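PDB 3LMZ: putative sugar isomerase from Parabacteroides distasonis, which is probably a sugar isomerase of the xylose isomerase-like TIM-barrel family, though its substrate is not established. Local coordinates for residues 19-32 and 39-53. Residues are numbered along the deposited sequence; the frame is centred on the assembly and turned at random.
Sequences HLGMAGYTFVNFDL and LERLDIHYLCIKDFH
Strand 19-22, helix 32-41 and strand 46-49 make a beta-alpha-beta crossover, and Met22 and Leu47 make the single parallel bridge between the two strands. Met22, a selenomethionine, donates its backbone N-H to Tyr46 O, N to O 3.0 Å, and takes Cys48 N on its own O; the second bond is the straighter, 174° at the hydrogen. Toward the start of the strands, a water bound to Leu20 O and His45 N links the two backbones, while the same carbonyl meets the edge of the Tyr46 ring, 3.5 Å from CD2. Gly21 CA sits 3.2 Å from Tyr46 O, a spot where a side chain would be tight.

On the helix side, the Met22 chain bends at chi2 (87°) and again at chi3; in the conformer described here, one of two modelled, CE reaches Leu39 CD1 (3.7 Å), Leu42 CD1 and Ile44 CD1. Leu39 CD1 also touches Phe27 CE2, and Ile243 of helix 240-256 packs on both Met22 and Phe27.

Past the strand ends, the turn 27-30 closes on His53. His53 NE2 donates to Phe30 O at 2.9 Å, the oxygen lying in the imidazole plane and NE2 standing 26° off the plane of the Phe30 carbonyl. Leu32 CA lies over one face of the imidazole in a CH-pi contact, and Phe52 CD1 covers the opposite face, so the ring is held flat between them. Phe52 in turn takes Val28 CA over a face, and Gly24 O meets its edge 3.4 Å from CZ. With the imidazole replaced by an alanine here, Phe30 O would probably lose this donor and a gap would be likely to open between Leu32 and Phe52. Lys50 NZ, hydrogen-bonded to Pro82 O, also binds a citrate, probably from the crystallisation liquor, near these loops at the C-terminal ends of the strands, where TIM barrels carry their active sites.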
ATOM      1  N   HIS A  19      15.060   5.150   8.252  1.00 16.64           N
ATOM      2  CA  HIS A  19      15.073   3.983   7.381  1.00 17.10           C
ATOM      3  C   HIS A  19      13.820   3.131   7.652  1.00 17.07           C
ATOM      4  O   HIS A  19      13.470   2.847   8.793  1.00 18.65           O
ATOM      5  CB  HIS A  19      16.295   3.162   7.670  1.00 18.66           C
ATOM      6  CG  HIS A  19      17.562   3.948   7.636  1.00 18.50           C
ATOM      7  ND1 HIS A  19      18.184   4.255   6.451  1.00 24.50           N
ATOM      8  CD2 HIS A  19      18.294   4.529   8.623  1.00 21.37           C
ATOM      9  CE1 HIS A  19      19.273   4.959   6.713  1.00 23.97           C
ATOM     10  NE2 HIS A  19      19.357   5.149   8.018  1.00 25.22           N
ATOM     11  N   LEU A  20      13.151   2.687   6.600  1.00 13.57           N
ATOM     12  CA  LEU A  20      11.999   1.820   6.681  1.00 12.53           C
ATOM     13  C   LEU A  20      12.431   0.371   6.952  1.00 12.75           C
ATOM     14  O   LEU A  20      13.269  -0.208   6.242  1.00 13.46           O
ATOM     15  CB  LEU A  20      11.213   1.878   5.362  1.00 14.07           C
ATOM     16  CG  LEU A  20       9.931   1.047   5.287  1.00 13.82           C
ATOM     17  CD1 LEU A  20       8.927   1.386   6.402  1.00 15.99           C
ATOM     18  CD2 LEU A  20       9.195   1.249   3.947  1.00 15.03           C
ATOM     19  N   GLY A  21      11.809  -0.229   7.967  1.00 12.81           N
ATOM     20  CA  GLY A  21      12.073  -1.632   8.287  1.00 13.01           C
ATOM     21  C   GLY A  21      10.821  -2.382   8.661  1.00 13.35           C
ATOM     22  O   GLY A  21       9.695  -1.866   8.571  1.00 12.26           O
HETATM   23  N   MSE A  22      11.021  -3.634   9.059  0.50 12.61           N
HETATM   24  CA  MSE A  22       9.957  -4.463   9.590  0.50 13.22           C
HETATM   25  C   MSE A  22      10.348  -5.000  10.958  0.50 11.67           C
HETATM   26  O   MSE A  22      11.429  -5.491  11.186  0.50 14.08           O
HETATM   27  CB  MSE A  22       9.666  -5.638   8.655  0.50 12.27           C
HETATM   28  CG  MSE A  22       8.399  -6.411   9.020  0.50 17.19           C
HETATM   29 SE   MSE A  22       6.925  -5.489   8.119  0.38 14.88          SE
HETATM   30  CE  MSE A  22       7.202  -6.112   6.347  0.50  8.96           C
ATOM     31  N   ALA A  23       9.356  -4.922  11.832  1.00 12.27           N
ATOM     32  CA  ALA A  23       9.455  -5.453  13.179  1.00 12.38           C
ATOM     33  C   ALA A  23       9.140  -6.973  13.038  1.00 12.62           C
ATOM     34  O   ALA A  23       8.214  -7.355  12.290  1.00 13.68           O
ATOM     35  CB  ALA A  23       8.389  -4.720  14.100  1.00 12.52           C
ATOM     36  N   GLY A  24       9.901  -7.837  13.723  1.00 13.13           N
ATOM     37  CA  GLY A  24       9.749  -9.266  13.507  1.00 12.26           C
ATOM     38  C   GLY A  24       8.400  -9.842  13.940  1.00 11.25           C
ATOM     39  O   GLY A  24       7.920 -10.816  13.302  1.00 13.95           O
ATOM     40  N   TYR A  25       7.764  -9.289  14.963  1.00 12.51           N
ATOM     41  CA  TYR A  25       6.473  -9.796  15.423  1.00 12.22           C
ATOM     42  C   TYR A  25       5.404  -9.784  14.330  1.00 12.53           C
ATOM     43  O   TYR A  25       4.454 -10.583  14.353  1.00 13.82           O
ATOM     44  CB  TYR A  25       5.996  -9.050  16.661  1.00 13.56           C
ATOM     45  CG  TYR A  25       4.771  -9.593  17.312  1.00 14.78           C
ATOM     46  CD1 TYR A  25       4.818 -10.817  17.960  1.00 15.56           C
ATOM     47  CD2 TYR A  25       3.593  -8.865  17.345  1.00 16.57           C
ATOM     48  CE1 TYR A  25       3.685 -11.308  18.622  1.00 17.86           C
ATOM     49  CE2 TYR A  25       2.486  -9.327  18.029  1.00 16.08           C
ATOM     50  CZ  TYR A  25       2.562 -10.589  18.638  1.00 17.86           C
ATOM     51  OH  TYR A  25       1.512 -11.147  19.379  1.00 21.94           O
ATOM     52  N   THR A  26       5.558  -8.863  13.360  1.00 12.61           N
ATOM     53  CA  THR A  26       4.643  -8.894  12.208  1.00 12.18           C
ATOM     54  C   THR A  26       4.504 -10.310  11.620  1.00 13.32           C
ATOM     55  O   THR A  26       3.437 -10.703  11.136  1.00 15.36           O
ATOM     56  CB  THR A  26       5.118  -7.928  11.160  1.00 11.37           C
ATOM     57  OG1 THR A  26       5.054  -6.611  11.696  1.00 12.86           O
ATOM     58  CG2 THR A  26       4.278  -7.995   9.882  1.00 13.50           C
ATOM     59  N   PHE A  27       5.647 -11.055  11.609  1.00 11.95           N
ATOM     60  CA  PHE A  27       5.757 -12.384  11.033  1.00 13.60           C
ATOM     61  C   PHE A  27       5.869 -13.456  12.120  1.00 14.07           C
ATOM     62  O   PHE A  27       6.392 -14.534  11.847  1.00 13.88           O
ATOM     63  CB  PHE A  27       6.964 -12.388  10.077  1.00 13.72           C
ATOM     64  CG  PHE A  27       6.734 -11.594   8.834  1.00 12.30           C
ATOM     65  CD1 PHE A  27       6.029 -12.135   7.765  1.00 16.14           C
ATOM     66  CD2 PHE A  27       7.149 -10.273   8.751  1.00 15.19           C
ATOM     67  CE1 PHE A  27       5.782 -11.385   6.625  1.00 18.74           C
ATOM     68  CE2 PHE A  27       6.885  -9.537   7.598  1.00 15.06           C
ATOM     69  CZ  PHE A  27       6.189 -10.084   6.575  1.00 14.91           C
ATOM     70  N   VAL A  28       5.204 -13.300  13.266  1.00 13.81           N
ATOM     71  CA  VAL A  28       5.262 -14.319  14.316  1.00 12.82           C
ATOM     72  C   VAL A  28       4.748 -15.664  13.847  1.00 14.46           C
ATOM     73  O   VAL A  28       5.215 -16.699  14.322  1.00 14.37           O
ATOM     74  CB  VAL A  28       4.500 -13.862  15.582  1.00 15.49           C
ATOM     75  CG1 VAL A  28       2.967 -13.687  15.322  1.00 13.97           C
ATOM     76  CG2 VAL A  28       4.757 -14.815  16.789  1.00 15.35           C
ATOM     77  N   ASN A  29       3.795 -15.675  12.894  1.00 14.19           N
ATOM     78  CA  ASN A  29       3.221 -16.897  12.400  1.00 14.44           C
ATOM     79  C   ASN A  29       3.912 -17.495  11.149  1.00 14.54           C
ATOM     80  O   ASN A  29       3.417 -18.504  10.575  1.00 17.61           O
ATOM     81  CB  ASN A  29       1.708 -16.715  12.137  1.00 17.09           C
ATOM     82  CG  ASN A  29       0.913 -16.529  13.434  1.00 14.53           C
ATOM     83  OD1 ASN A  29       1.188 -17.215  14.411  1.00 17.60           O
ATOM     84  ND2 ASN A  29      -0.001 -15.590  13.458  1.00 16.98           N
ATOM     85  N   PHE A  30       5.030 -16.877  10.719  1.00 13.43           N
ATOM     86  CA  PHE A  30       5.737 -17.213   9.505  1.00 14.62           C
ATOM     87  C   PHE A  30       7.214 -17.443   9.700  1.00 14.19           C
ATOM     88  O   PHE A  30       7.827 -16.839  10.596  1.00 15.82           O
ATOM     89  CB  PHE A  30       5.477 -16.165   8.432  1.00 14.69           C
ATOM     90  CG  PHE A  30       4.003 -16.055   8.130  1.00 14.29           C
ATOM     91  CD1 PHE A  30       3.380 -16.976   7.303  1.00 14.73           C
ATOM     92  CD2 PHE A  30       3.218 -15.193   8.838  1.00 16.99           C
ATOM     93  CE1 PHE A  30       1.999 -16.965   7.081  1.00 17.04           C
ATOM     94  CE2 PHE A  30       1.843 -15.165   8.647  1.00 15.42           C
ATOM     95  CZ  PHE A  30       1.219 -16.065   7.759  1.00 14.94           C
ATOM     96  N   ASP A  31       7.787 -18.332   8.903  1.00 13.24           N
ATOM     97  CA  ASP A  31       9.205 -18.592   8.974  1.00 15.02           C
ATOM     98  C   ASP A  31      10.054 -17.487   8.380  1.00 15.40           C
ATOM     99  O   ASP A  31       9.574 -16.531   7.748  1.00 13.91           O
ATOM    100  CB  ASP A  31       9.590 -19.980   8.454  1.00 16.31           C
ATOM    101  CG  ASP A  31       9.295 -20.182   7.027  1.00 20.73           C
ATOM    102  OD1 ASP A  31       9.209 -19.194   6.273  1.00 18.35           O
ATOM    103  OD2 ASP A  31       9.197 -21.369   6.607  1.00 23.99           O
ATOM    104  N   LEU A  32      11.350 -17.622   8.594  1.00 15.11           N
ATOM    105  CA  LEU A  32      12.272 -16.587   8.086  1.00 14.23           C
ATOM    106  C   LEU A  32      12.269 -16.489   6.562  1.00 13.53           C
ATOM    107  O   LEU A  32      12.334 -15.368   6.030  1.00 13.52           O
ATOM    108  CB  LEU A  32      13.683 -16.836   8.614  1.00 17.07           C
ATOM    109  CG  LEU A  32      14.725 -15.815   8.203  1.00 15.14           C
ATOM    110  CD1 LEU A  32      14.407 -14.468   8.720  1.00 14.41           C
ATOM    111  CD2 LEU A  32      16.099 -16.326   8.706  1.00 18.69           C
ATOM    112  N   LEU A  39       9.689  -9.127   2.582  1.00 12.19           N
ATOM    113  CA  LEU A  39      10.425  -7.851   2.592  1.00 13.05           C
ATOM    114  C   LEU A  39      11.026  -7.536   1.216  1.00 12.03           C
ATOM    115  O   LEU A  39      11.014  -6.393   0.774  1.00 13.88           O
ATOM    116  CB  LEU A  39      11.561  -7.838   3.657  1.00 14.54           C
ATOM    117  CG  LEU A  39      11.164  -7.422   5.090  1.00 16.08           C
ATOM    118  CD1 LEU A  39      10.108  -8.300   5.685  1.00 17.29           C
ATOM    119  CD2 LEU A  39      12.420  -7.423   5.949  1.00 14.48           C
ATOM    120  N   GLU A  40      11.631  -8.527   0.605  1.00 12.30           N
ATOM    121  CA  GLU A  40      12.271  -8.373  -0.701  1.00 12.10           C
ATOM    122  C   GLU A  40      11.255  -7.806  -1.720  1.00 11.71           C
ATOM    123  O   GLU A  40      11.528  -6.873  -2.454  1.00 13.33           O
ATOM    124  CB  GLU A  40      12.855  -9.701  -1.199  1.00 12.11           C
ATOM    125  CG  GLU A  40      13.642  -9.670  -2.444  1.00 12.29           C
ATOM    126  CD  GLU A  40      14.313 -11.011  -2.687  1.00 18.33           C
ATOM    127  OE1 GLU A  40      13.700 -12.058  -2.402  1.00 26.86           O
ATOM    128  OE2 GLU A  40      15.451 -11.047  -3.213  1.00 26.50           O
ATOM    129  N   ARG A  41      10.064  -8.409  -1.765  1.00 11.91           N
ATOM    130  CA  ARG A  41       9.010  -8.003  -2.708  1.00 11.95           C
ATOM    131  C   ARG A  41       8.507  -6.563  -2.379  1.00 12.50           C
ATOM    132  O   ARG A  41       8.123  -5.865  -3.277  1.00 12.64           O
ATOM    133  CB  ARG A  41       7.835  -9.005  -2.694  1.00 13.56           C
ATOM    134  CG  ARG A  41       8.125 -10.348  -3.312  1.00 15.67           C
ATOM    135  CD  ARG A  41       6.821 -11.184  -3.428  1.00 18.64           C
ATOM    136  NE  ARG A  41       5.923 -10.621  -4.438  1.00 20.83           N
ATOM    137  CZ  ARG A  41       4.640 -10.949  -4.582  1.00 29.97           C
ATOM    138  NH1 ARG A  41       4.107 -11.858  -3.798  1.00 20.33           N
ATOM    139  NH2 ARG A  41       3.888 -10.394  -5.509  1.00 27.83           N
ATOM    140  N   LEU A  42       8.509  -6.204  -1.094  1.00 12.48           N
ATOM    141  CA  LEU A  42       8.137  -4.855  -0.669  1.00 13.59           C
ATOM    142  C   LEU A  42       9.220  -3.808  -0.744  1.00 13.60           C
ATOM    143  O   LEU A  42       8.989  -2.660  -0.441  1.00 11.98           O
ATOM    144  CB  LEU A  42       7.609  -4.865   0.764  1.00 14.28           C
ATOM    145  CG  LEU A  42       6.359  -5.656   1.051  1.00 17.67           C
ATOM    146  CD1 LEU A  42       6.244  -5.878   2.593  1.00 19.20           C
ATOM    147  CD2 LEU A  42       5.170  -4.952   0.470  1.00 17.38           C
ATOM    148  N   ASP A  43      10.413  -4.177  -1.222  1.00 12.35           N
ATOM    149  CA  ASP A  43      11.565  -3.264  -1.273  1.00 12.39           C
ATOM    150  C   ASP A  43      11.964  -2.721   0.092  1.00 13.27           C
ATOM    151  O   ASP A  43      12.363  -1.573   0.236  1.00 15.01           O
ATOM    152  CB  ASP A  43      11.322  -2.137  -2.271  1.00 12.14           C
ATOM    153  CG  ASP A  43      12.593  -1.366  -2.679  1.00 14.26           C
ATOM    154  OD1 ASP A  43      13.699  -1.970  -2.742  1.00 15.21           O
ATOM    155  OD2 ASP A  43      12.492  -0.129  -2.941  1.00 22.09           O
ATOM    156  N   ILE A  44      11.924  -3.585   1.106  1.00 13.86           N
ATOM    157  CA  ILE A  44      12.283  -3.253   2.480  1.00 10.80           C
ATOM    158  C   ILE A  44      13.600  -3.981   2.794  1.00 11.98           C
ATOM    159  O   ILE A  44      13.714  -5.185   2.534  1.00 13.12           O
ATOM    160  CB  ILE A  44      11.162  -3.661   3.504  1.00 12.70           C
ATOM    161  CG1 ILE A  44       9.888  -2.832   3.220  1.00 14.35           C
ATOM    162  CG2 ILE A  44      11.672  -3.562   4.954  1.00 12.47           C
ATOM    163  CD1 ILE A  44       8.640  -3.239   4.037  1.00 15.22           C
ATOM    164  N   HIS A  45      14.528  -3.249   3.400  1.00 14.03           N
ATOM    165  CA  HIS A  45      15.925  -3.692   3.496  1.00 12.98           C
ATOM    166  C   HIS A  45      16.385  -3.880   4.926  1.00 11.58           C
ATOM    167  O   HIS A  45      17.534  -4.175   5.116  1.00 12.57           O
ATOM    168  CB  HIS A  45      16.813  -2.700   2.671  1.00 12.91           C
ATOM    169  CG  HIS A  45      16.393  -2.695   1.251  1.00 14.29           C
ATOM    170  ND1 HIS A  45      16.682  -3.749   0.411  1.00 15.54           N
ATOM    171  CD2 HIS A  45      15.647  -1.825   0.537  1.00 18.45           C
ATOM    172  CE1 HIS A  45      16.103  -3.528  -0.766  1.00 16.25           C
ATOM    173  NE2 HIS A  45      15.455  -2.376  -0.702  1.00 15.98           N
ATOM    174  N   TYR A  46      15.467  -3.716   5.901  1.00 12.24           N
ATOM    175  CA  TYR A  46      15.857  -3.821   7.303  1.00 12.25           C
ATOM    176  C   TYR A  46      14.823  -4.647   8.075  1.00 12.90           C
ATOM    177  O   TYR A  46      13.653  -4.403   7.945  1.00 13.84           O
ATOM    178  CB  TYR A  46      15.989  -2.417   7.926  1.00 13.68           C
ATOM    179  CG  TYR A  46      17.068  -1.606   7.248  1.00 15.63           C
ATOM    180  CD1 TYR A  46      18.396  -1.841   7.541  1.00 17.16           C
ATOM    181  CD2 TYR A  46      16.743  -0.616   6.362  1.00 14.05           C
ATOM    182  CE1 TYR A  46      19.406  -1.129   6.920  1.00 17.26           C
ATOM    183  CE2 TYR A  46      17.740   0.090   5.705  1.00 17.16           C
ATOM    184  CZ  TYR A  46      19.067  -0.173   6.013  1.00 22.48           C
ATOM    185  OH  TYR A  46      20.080   0.556   5.382  1.00 27.70           O
ATOM    186  N   LEU A  47      15.341  -5.541   8.935  1.00 12.97           N
ATOM    187  CA  LEU A  47      14.531  -6.441   9.741  1.00 13.99           C
ATOM    188  C   LEU A  47      15.069  -6.381  11.189  1.00 13.46           C
ATOM    189  O   LEU A  47      16.273  -6.536  11.418  1.00 14.88           O
ATOM    190  CB  LEU A  47      14.635  -7.864   9.217  1.00 15.23           C
ATOM    191  CG  LEU A  47      13.935  -8.960  10.007  1.00 15.10           C
ATOM    192  CD1 LEU A  47      12.400  -8.728  10.098  1.00 15.21           C
ATOM    193  CD2 LEU A  47      14.271 -10.396   9.483  1.00 16.44           C
ATOM    194  N   CYS A  48      14.132  -6.227  12.134  1.00 11.90           N
ATOM    195  CA  CYS A  48      14.480  -6.378  13.524  1.00 13.68           C
ATOM    196  C   CYS A  48      14.345  -7.865  13.879  1.00 14.71           C
ATOM    197  O   CYS A  48      13.321  -8.492  13.578  1.00 16.13           O
ATOM    198  CB  CYS A  48      13.614  -5.501  14.416  1.00 11.81           C
ATOM    199  SG  CYS A  48      14.352  -5.300  16.085  1.00 15.83           S
ATOM    200  N   ILE A  49      15.396  -8.455  14.498  1.00 13.12           N
ATOM    201  CA  ILE A  49      15.514  -9.901  14.599  1.00 13.54           C
ATOM    202  C   ILE A  49      14.832 -10.428  15.856  1.00 13.27           C
ATOM    203  O   ILE A  49      15.258 -10.059  16.977  1.00 12.59           O
ATOM    204  CB  ILE A  49      17.026 -10.305  14.648  1.00 14.01           C
ATOM    205  CG1 ILE A  49      17.795  -9.750  13.430  1.00 15.92           C
ATOM    206  CG2 ILE A  49      17.171 -11.857  14.771  1.00 15.30           C
ATOM    207  CD1 ILE A  49      19.337  -9.922  13.570  1.00 13.47           C
ATOM    208  N   LYS A  50      13.914 -11.400  15.679  1.00 14.51           N
ATOM    209  CA  LYS A  50      13.199 -12.065  16.750  1.00 13.27           C
ATOM    210  C   LYS A  50      13.687 -13.493  16.964  1.00 14.23           C
ATOM    211  O   LYS A  50      14.189 -14.119  16.043  1.00 14.02           O
ATOM    212  CB  LYS A  50      11.689 -12.037  16.501  1.00 15.86           C
ATOM    213  CG  LYS A  50      11.000 -10.726  16.828  1.00 14.68           C
ATOM    214  CD  LYS A  50      10.972 -10.317  18.243  1.00 15.90           C
ATOM    215  CE  LYS A  50      10.145 -11.224  19.124  1.00 17.85           C
ATOM    216  NZ  LYS A  50      10.011 -10.692  20.488  1.00 17.66           N
ATOM    217  N   ASP A  51      13.550 -13.935  18.210  1.00 14.71           N
ATOM    218  CA  ASP A  51      13.995 -15.253  18.610  1.00 15.69           C
ATOM    219  C   ASP A  51      13.350 -16.399  17.834  1.00 15.61           C
ATOM    220  O   ASP A  51      13.972 -17.437  17.617  1.00 14.63           O
ATOM    221  CB  ASP A  51      13.851 -15.459  20.124  1.00 13.26           C
ATOM    222  CG  ASP A  51      12.394 -15.308  20.662  1.00 14.58           C
ATOM    223  OD1 ASP A  51      11.483 -14.954  19.904  1.00 18.23           O
ATOM    224  OD2 ASP A  51      12.229 -15.523  21.891  1.00 19.39           O
ATOM    225  N   PHE A  52      12.103 -16.210  17.364  1.00 15.71           N
ATOM    226  CA  PHE A  52      11.446 -17.242  16.531  1.00 15.14           C
ATOM    227  C   PHE A  52      12.007 -17.397  15.116  1.00 14.50           C
ATOM    228  O   PHE A  52      11.708 -18.372  14.394  1.00 16.27           O
ATOM    229  CB  PHE A  52       9.910 -17.056  16.558  1.00 14.63           C
ATOM    230  CG  PHE A  52       9.442 -15.658  16.277  1.00 15.75           C
ATOM    231  CD1 PHE A  52       9.450 -15.167  14.987  1.00 15.42           C
ATOM    232  CD2 PHE A  52       8.823 -14.890  17.281  1.00 14.21           C
ATOM    233  CE1 PHE A  52       8.988 -13.908  14.725  1.00 15.55           C
ATOM    234  CE2 PHE A  52       8.380 -13.655  16.979  1.00 16.04           C
ATOM    235  CZ  PHE A  52       8.431 -13.173  15.722  1.00 17.44           C
ATOM    236  N   HIS A  53      12.827 -16.440  14.709  1.00 14.41           N
ATOM    237  CA  HIS A  53      13.633 -16.535  13.506  1.00 14.44           C
ATOM    238  C   HIS A  53      15.128 -16.879  13.758  1.00 16.02           C
ATOM    239  O   HIS A  53      15.739 -17.634  12.972  1.00 15.17           O
ATOM    240  CB  HIS A  53      13.512 -15.254  12.687  1.00 12.94           C
ATOM    241  CG  HIS A  53      12.175 -15.043  12.103  1.00 14.23           C
ATOM    242  ND1 HIS A  53      11.675 -13.789  11.839  1.00 15.55           N
ATOM    243  CD2 HIS A  53      11.208 -15.928  11.760  1.00 15.88           C
ATOM    244  CE1 HIS A  53      10.460 -13.910  11.313  1.00 16.65           C
ATOM    245  NE2 HIS A  53      10.148 -15.196  11.259  1.00 15.43           N
TER
HETATM  246  O   HOH W   1      14.098  -0.334   3.640  1.00 16.42           O